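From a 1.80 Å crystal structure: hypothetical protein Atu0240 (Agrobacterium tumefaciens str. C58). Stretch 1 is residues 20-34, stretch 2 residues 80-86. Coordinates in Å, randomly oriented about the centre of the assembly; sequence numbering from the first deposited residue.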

# COMPACT_ATOMS: atom_id res chain seq x y z
N LEU A 20 -4.79 4.69 -8.78
CA LEU A 20 -5.58 3.46 -8.82
C LEU A 20 -4.70 2.25 -9.14
O LEU A 20 -4.75 1.25 -8.42
CB LEU A 20 -6.74 3.59 -9.80
CG LEU A 20 -7.85 4.62 -9.46
CD1 LEU A 20 -8.68 5.04 -10.69
CD2 LEU A 20 -8.76 4.17 -8.36
N ASN A 21 -3.87 2.37 -10.18
CA ASN A 21 -2.85 1.35 -10.51
C ASN A 21 -1.97 1.01 -9.29
O ASN A 21 -1.85 -0.17 -8.93
CB ASN A 21 -2.01 1.82 -11.71
CG ASN A 21 -0.91 0.84 -12.09
OD1 ASN A 21 0.11 0.71 -11.39
ND2 ASN A 21 -1.06 0.20 -13.24
N VAL A 22 -1.36 2.02 -8.66
CA VAL A 22 -0.47 1.81 -7.50
C VAL A 22 -1.21 1.15 -6.32
O VAL A 22 -0.67 0.24 -5.66
CB VAL A 22 0.21 3.14 -7.03
CG1 VAL A 22 0.97 2.92 -5.72
CG2 VAL A 22 1.20 3.65 -8.11
N THR A 23 -2.45 1.57 -6.09
CA THR A 23 -3.27 1.05 -4.98
C THR A 23 -3.53 -0.44 -5.20
O THR A 23 -3.41 -1.25 -4.27
CB THR A 23 -4.59 1.81 -4.81
OG1 THR A 23 -4.30 3.16 -4.41
CG2 THR A 23 -5.52 1.16 -3.74
N ALA A 24 -3.85 -0.78 -6.44
CA ALA A 24 -4.15 -2.16 -6.81
C ALA A 24 -2.94 -3.05 -6.52
O ALA A 24 -3.06 -4.09 -5.86
CB ALA A 24 -4.55 -2.23 -8.26
N PHE A 25 -1.76 -2.62 -7.00
CA PHE A 25 -0.54 -3.38 -6.78
C PHE A 25 -0.14 -3.46 -5.31
O PHE A 25 0.17 -4.54 -4.80
CB PHE A 25 0.59 -2.83 -7.62
CG PHE A 25 0.53 -3.28 -9.04
CD1 PHE A 25 1.06 -4.52 -9.40
CD2 PHE A 25 -0.07 -2.50 -10.01
CE1 PHE A 25 1.00 -4.96 -10.73
CE2 PHE A 25 -0.13 -2.93 -11.35
CZ PHE A 25 0.41 -4.15 -11.70
N LEU A 26 -0.19 -2.33 -4.62
CA LEU A 26 0.13 -2.36 -3.19
C LEU A 26 -0.74 -3.34 -2.39
O LEU A 26 -0.24 -4.06 -1.51
CB LEU A 26 0.02 -0.95 -2.59
CG LEU A 26 1.03 0.09 -3.09
CD1 LEU A 26 0.61 1.46 -2.60
CD2 LEU A 26 2.48 -0.23 -2.66
N MSE A 27 -2.03 -3.36 -2.68
CA MSE A 27 -2.98 -4.20 -1.97
C MSE A 27 -2.74 -5.68 -2.26
O MSE A 27 -2.96 -6.53 -1.39
CB MSE A 27 -4.42 -3.82 -2.33
CG MSE A 27 -4.96 -2.67 -1.49
SE MSE A 27 -4.99 -3.18 0.45
CE MSE A 27 -5.95 -4.72 0.34
N SER A 28 -2.28 -5.98 -3.48
CA SER A 28 -1.96 -7.38 -3.83
C SER A 28 -0.88 -7.91 -2.89
O SER A 28 -0.92 -9.09 -2.47
CB SER A 28 -1.58 -7.51 -5.32
OG SER A 28 -0.30 -7.00 -5.61
N GLY A 29 0.08 -7.04 -2.56
CA GLY A 29 1.14 -7.38 -1.58
C GLY A 29 0.60 -7.56 -0.17
O GLY A 29 1.04 -8.46 0.58
N ILE A 30 -0.34 -6.70 0.21
CA ILE A 30 -0.97 -6.80 1.53
C ILE A 30 -1.70 -8.14 1.71
O ILE A 30 -1.56 -8.79 2.74
CB ILE A 30 -1.90 -5.58 1.79
CG1 ILE A 30 -1.06 -4.31 1.84
CG2 ILE A 30 -2.82 -5.77 3.04
CD1 ILE A 30 -0.18 -4.13 3.08
N VAL A 31 -2.43 -8.57 0.68
CA VAL A 31 -3.13 -9.85 0.74
C VAL A 31 -2.15 -11.03 0.75
O VAL A 31 -2.31 -11.98 1.56
CB VAL A 31 -4.18 -9.97 -0.38
CG1 VAL A 31 -4.87 -11.31 -0.34
CG2 VAL A 31 -5.22 -8.86 -0.21
N ALA A 32 -1.11 -10.96 -0.09
CA ALA A 32 -0.07 -12.00 -0.15
C ALA A 32 0.56 -12.19 1.24
O ALA A 32 0.77 -13.32 1.67
CB ALA A 32 1.01 -11.64 -1.17
N GLN A 33 0.81 -11.08 1.93
CA GLN A 33 1.43 -11.06 3.26
C GLN A 33 0.50 -11.61 4.37
O GLN A 33 0.98 -12.24 5.32
CB GLN A 33 1.83 -9.62 3.60
CG GLN A 33 2.52 -9.43 4.94
CD GLN A 33 2.83 -7.96 5.21
OE1 GLN A 33 2.06 -7.08 4.82
NE2 GLN A 33 3.96 -7.70 5.85
N THR A 34 -0.80 -11.32 4.26
CA THR A 34 -1.77 -11.73 5.29
C THR A 34 -3.05 -12.25 4.65
O THR A 34 -4.05 -11.53 4.55
CB THR A 34 -2.09 -10.57 6.27
OG1 THR A 34 -0.88 -9.99 6.75
CG2 THR A 34 -2.91 -11.06 7.47
N ILE A 80 8.56 -3.12 10.11
CA ILE A 80 7.39 -3.45 9.30
C ILE A 80 7.82 -3.79 7.87
O ILE A 80 8.67 -3.10 7.28
CB ILE A 80 6.36 -2.27 9.28
CG1 ILE A 80 6.08 -1.76 10.70
CG2 ILE A 80 5.08 -2.62 8.49
CD1 ILE A 80 5.53 -2.78 11.69
N THR A 81 7.26 -4.88 7.35
CA THR A 81 7.43 -5.25 5.95
C THR A 81 6.24 -4.67 5.19
O THR A 81 5.08 -4.97 5.49
CB THR A 81 7.54 -6.79 5.78
OG1 THR A 81 8.67 -7.26 6.52
CG2 THR A 81 7.71 -7.17 4.31
N THR A 82 6.54 -3.83 4.20
CA THR A 82 5.49 -3.05 3.52
C THR A 82 5.38 -3.44 2.06
O THR A 82 6.29 -4.06 1.52
CB THR A 82 5.79 -1.53 3.60
OG1 THR A 82 7.09 -1.26 3.04
CG2 THR A 82 5.72 -1.02 5.02
N SER A 83 4.27 -3.10 1.42
CA SER A 83 4.25 -3.03 -0.05
C SER A 83 4.78 -1.66 -0.47
O SER A 83 4.47 -0.66 0.17
CB SER A 83 2.83 -3.20 -0.59
OG SER A 83 2.26 -4.38 -0.08
N LEU A 84 5.55 -1.61 -1.55
CA LEU A 84 6.19 -0.37 -1.99
C LEU A 84 6.24 -0.29 -3.51
O LEU A 84 6.44 -1.31 -4.19
CB LEU A 84 7.60 -0.24 -1.42
CG LEU A 84 8.14 1.20 -1.27
CD1 LEU A 84 7.48 1.95 -0.13
CD2 LEU A 84 9.65 1.22 -1.13
N TYR A 85 6.04 0.92 -4.02
CA TYR A 85 5.96 1.18 -5.46
C TYR A 85 6.72 2.48 -5.70
O TYR A 85 6.43 3.49 -5.06
CB TYR A 85 4.48 1.35 -5.84
CG TYR A 85 4.11 1.16 -7.30
CD1 TYR A 85 3.18 0.18 -7.68
CD2 TYR A 85 4.68 1.95 -8.31
CE1 TYR A 85 2.82 0.00 -9.03
CE2 TYR A 85 4.33 1.78 -9.64
CZ TYR A 85 3.41 0.81 -9.99
OH TYR A 85 3.07 0.67 -11.32
N ILE A 86 7.73 2.43 -6.57
CA ILE A 86 8.55 3.60 -6.90
C ILE A 86 8.20 4.10 -8.30
O ILE A 86 7.65 3.37 -9.10
CB ILE A 86 10.10 3.34 -6.79
CG1 ILE A 86 10.58 2.29 -7.81
CG2 ILE A 86 10.49 2.92 -5.36
CD1 ILE A 86 12.10 2.27 -8.00
O HOH W 1 2.38 -4.53 5.92

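How do the two backbones lie against each other? Residues 20-33 are helical, and the strand at 83-86 runs nearly antiparallel to them, at 153°, with the axes 7.5 Å apart at their closest. The backbones come nearest at Leu26 and Ser83, whose CA atoms are 5.2 Å apart.

What allows so close an approach? Gly29 has no side chain, and a CB there would clash with Ser83 OG, which sits 3.5 Å from Gly29 CA. The small Ser83 points toward the helix and donates a hydrogen bond from OG to Leu26 O (2.9 Å), a carbonyl that also accepts from Ile30 N within the helix.

What fills the apolar part of the contact? Tyr85, buried and pointing toward the helix, takes Val22 CG2 over one ring face, 3.7 Å from the ring centroid. Its edge meets the face of Phe25 in an offset pair, and its OH lies 3.0 Å from Asn21 OD1. Leu26 extends its end to the strand, placing CD2 3.6 Å from Ser83 CB.

How is the far end tied down? Gln33, with chi1 and chi2 both t, is long enough to reach the loop before the strand: its NE2 donates to Thr81 O (3.0 Å). A water bridges Gln33 OE1 and that same carbonyl, 2.8 Å from each oxygen.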